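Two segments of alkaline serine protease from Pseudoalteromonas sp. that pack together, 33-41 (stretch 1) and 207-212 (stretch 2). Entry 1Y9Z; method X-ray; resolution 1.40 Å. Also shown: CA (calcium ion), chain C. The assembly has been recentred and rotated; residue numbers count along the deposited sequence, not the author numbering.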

# COMPACT_ATOMS: atom_id res chain seq x y z
N TYR A 33 -0.79 1.07 -16.47
CA TYR A 33 -0.33 2.33 -15.89
C TYR A 33 -1.13 3.49 -16.49
O TYR A 33 -1.09 3.70 -17.70
N ASP A 34 -1.86 4.25 -15.66
CA ASP A 34 -2.63 5.37 -16.19
C ASP A 34 -1.70 6.54 -16.50
O ASP A 34 -1.46 7.40 -15.65
N ARG A 35 -1.20 6.57 -17.72
CA ARG A 35 -0.28 7.61 -18.14
C ARG A 35 -0.91 9.00 -18.20
O ARG A 35 -0.21 10.00 -18.28
N SER A 36 -2.24 9.06 -18.15
CA SER A 36 -2.92 10.36 -18.21
C SER A 36 -2.92 11.05 -16.85
O SER A 36 -3.25 12.23 -16.74
N HIS A 37 -2.54 10.31 -15.81
CA HIS A 37 -2.50 10.85 -14.45
C HIS A 37 -1.39 11.88 -14.28
O HIS A 37 -0.26 11.65 -14.69
N ASN A 38 -1.71 13.01 -13.65
CA ASN A 38 -0.73 14.08 -13.45
C ASN A 38 0.52 13.65 -12.68
O ASN A 38 1.60 14.20 -12.89
N ASP A 39 0.37 12.69 -11.78
CA ASP A 39 1.51 12.23 -10.98
C ASP A 39 2.26 11.08 -11.63
O ASP A 39 3.19 10.53 -11.04
N LEU A 40 1.88 10.71 -12.85
CA LEU A 40 2.53 9.61 -13.56
C LEU A 40 2.86 9.88 -15.02
O LEU A 40 3.71 9.21 -15.61
N ASN A 41 2.20 10.87 -15.61
CA ASN A 41 2.39 11.21 -17.01
C ASN A 41 3.83 11.47 -17.45
O ASN A 41 4.28 10.91 -18.45
N SER A 207 -1.94 6.12 -2.62
CA SER A 207 -1.21 6.22 -3.87
C SER A 207 -2.14 6.64 -5.00
O SER A 207 -3.33 6.86 -4.80
N THR A 208 -1.56 6.75 -6.19
CA THR A 208 -2.28 7.12 -7.40
C THR A 208 -3.19 5.99 -7.87
O THR A 208 -2.86 4.81 -7.72
N VAL A 209 -4.34 6.34 -8.42
CA VAL A 209 -5.24 5.36 -9.00
C VAL A 209 -5.76 5.97 -10.30
O VAL A 209 -5.63 7.17 -10.51
N THR A 210 -6.33 5.14 -11.16
CA THR A 210 -6.88 5.62 -12.42
C THR A 210 -7.75 6.85 -12.14
O THR A 210 -8.58 6.83 -11.23
N VAL A 211 -7.53 7.90 -12.92
CA VAL A 211 -8.25 9.16 -12.73
C VAL A 211 -9.75 8.99 -12.50
O VAL A 211 -10.45 8.35 -13.28
N GLY A 212 -10.22 9.57 -11.39
CA GLY A 212 -11.63 9.53 -11.05
C GLY A 212 -12.14 8.31 -10.31
O GLY A 212 -13.29 8.30 -9.87

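Packing of stretch 33-41 against 207-212, which leaves a strand after Thr208; together they bury 331 Å². Tyr33 (chi1 t) has its CB directed away and makes no contact across, its OH instead donating to Leu40 O (2.6 Å) and so tying Tyr33 to Leu40. Asp34 (chi1 t) points toward stretch 2 and divides its carboxylate: OD1 accepts a nearly straight hydrogen bond from Val211 N (3.0 Å, 167°), while OD2 takes Ser36 N (3.1 Å) and Ser36 OG (2.6 Å), bracing the type I turn from Asp34 to His37. The CA-to-CB bond of Ser36 (p) points sideways, its OG 4.0 Å from Val211 CG2. His37 (t, chi2 119°) also points in. Its ND1 donates to Val209 O (3.2 Å), near the ring plane but bent at 136°, and one ring face receives Thr208 CG2 in a CH-pi contact, 3.9 Å from the centroid; NE2 is bonded elsewhere in the structure. Asp39, its chi1 of -105° between wells, places CB 3.7 Å from Thr208 CG2 while OD1 and OD2 both bind the calcium ion (2.5 and 2.6 Å). Leu40 (m, t) brings CD1 to 3.7 Å from Thr208 OG1. Thr208 (p) thus meets three residues, whereas the CA-to-CB bond of Val209 (m) points away.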

# COMPACT_ATOMS: atom_id res chain seq x y z
CB TYR A 33 1.15 2.44 -16.27
CG TYR A 33 1.92 3.65 -15.80
CD1 TYR A 33 2.79 3.55 -14.72
CD2 TYR A 33 1.86 4.86 -16.50
CE1 TYR A 33 3.60 4.62 -14.35
CE2 TYR A 33 2.67 5.93 -16.14
CZ TYR A 33 3.54 5.80 -15.07
OH TYR A 33 4.38 6.84 -14.73
CB ASP A 34 -3.72 5.81 -15.20
CG ASP A 34 -4.64 6.86 -15.80
OD1 ASP A 34 -5.61 7.27 -15.12
OD2 ASP A 34 -4.40 7.27 -16.95
CB ARG A 35 0.33 7.25 -19.49
CG ARG A 35 1.53 8.09 -19.88
CD ARG A 35 2.19 7.55 -21.13
NE ARG A 35 1.27 7.52 -22.26
CZ ARG A 35 1.59 7.09 -23.48
NH1 ARG A 35 0.69 7.09 -24.45
NH2 ARG A 35 2.82 6.66 -23.73
CB SER A 36 -4.37 10.18 -18.67
OG SER A 36 -5.19 9.68 -17.63
CB HIS A 37 -2.31 9.70 -13.45
CG HIS A 37 -2.57 10.08 -12.03
ND1 HIS A 37 -3.55 9.49 -11.27
CD2 HIS A 37 -1.99 11.02 -11.24
CE1 HIS A 37 -3.57 10.05 -10.07
NE2 HIS A 37 -2.63 10.98 -10.03
CB ASN A 38 -1.35 15.28 -12.74
CG ASN A 38 -2.36 16.02 -13.61
OD1 ASN A 38 -2.35 15.90 -14.83
ND2 ASN A 38 -3.21 16.81 -12.97
CB ASP A 39 1.04 11.82 -9.58
CG ASP A 39 1.41 12.84 -8.51
OD1 ASP A 39 1.72 13.99 -8.88
OD2 ASP A 39 1.39 12.49 -7.31
CB LEU A 40 1.65 8.36 -13.50
CG LEU A 40 1.36 7.75 -12.13
CD1 LEU A 40 0.34 6.64 -12.29
CD2 LEU A 40 2.66 7.21 -11.54
CB ASN A 41 1.54 12.44 -17.35
CG ASN A 41 1.58 12.78 -18.83
OD1 ASN A 41 0.95 12.11 -19.65
ND2 ASN A 41 2.34 13.81 -19.17
CB SER A 207 -0.54 4.88 -4.22
OG SER A 207 0.35 5.03 -5.33
CB THR A 208 -1.30 7.41 -8.54
OG1 THR A 208 -0.36 6.33 -8.63
CG2 THR A 208 -0.53 8.70 -8.28
CB VAL A 209 -6.44 5.00 -8.09
CG1 VAL A 209 -5.95 4.31 -6.82
CG2 VAL A 209 -7.26 6.24 -7.77
CB THR A 210 -7.72 4.53 -13.09
OG1 THR A 210 -6.90 3.37 -13.28
CG2 THR A 210 -8.26 5.00 -14.43
CB VAL A 211 -8.02 10.11 -13.93
CG1 VAL A 211 -8.89 11.35 -13.79
CG2 VAL A 211 -6.55 10.50 -13.99
CA CA C . 2.94 14.48 -6.81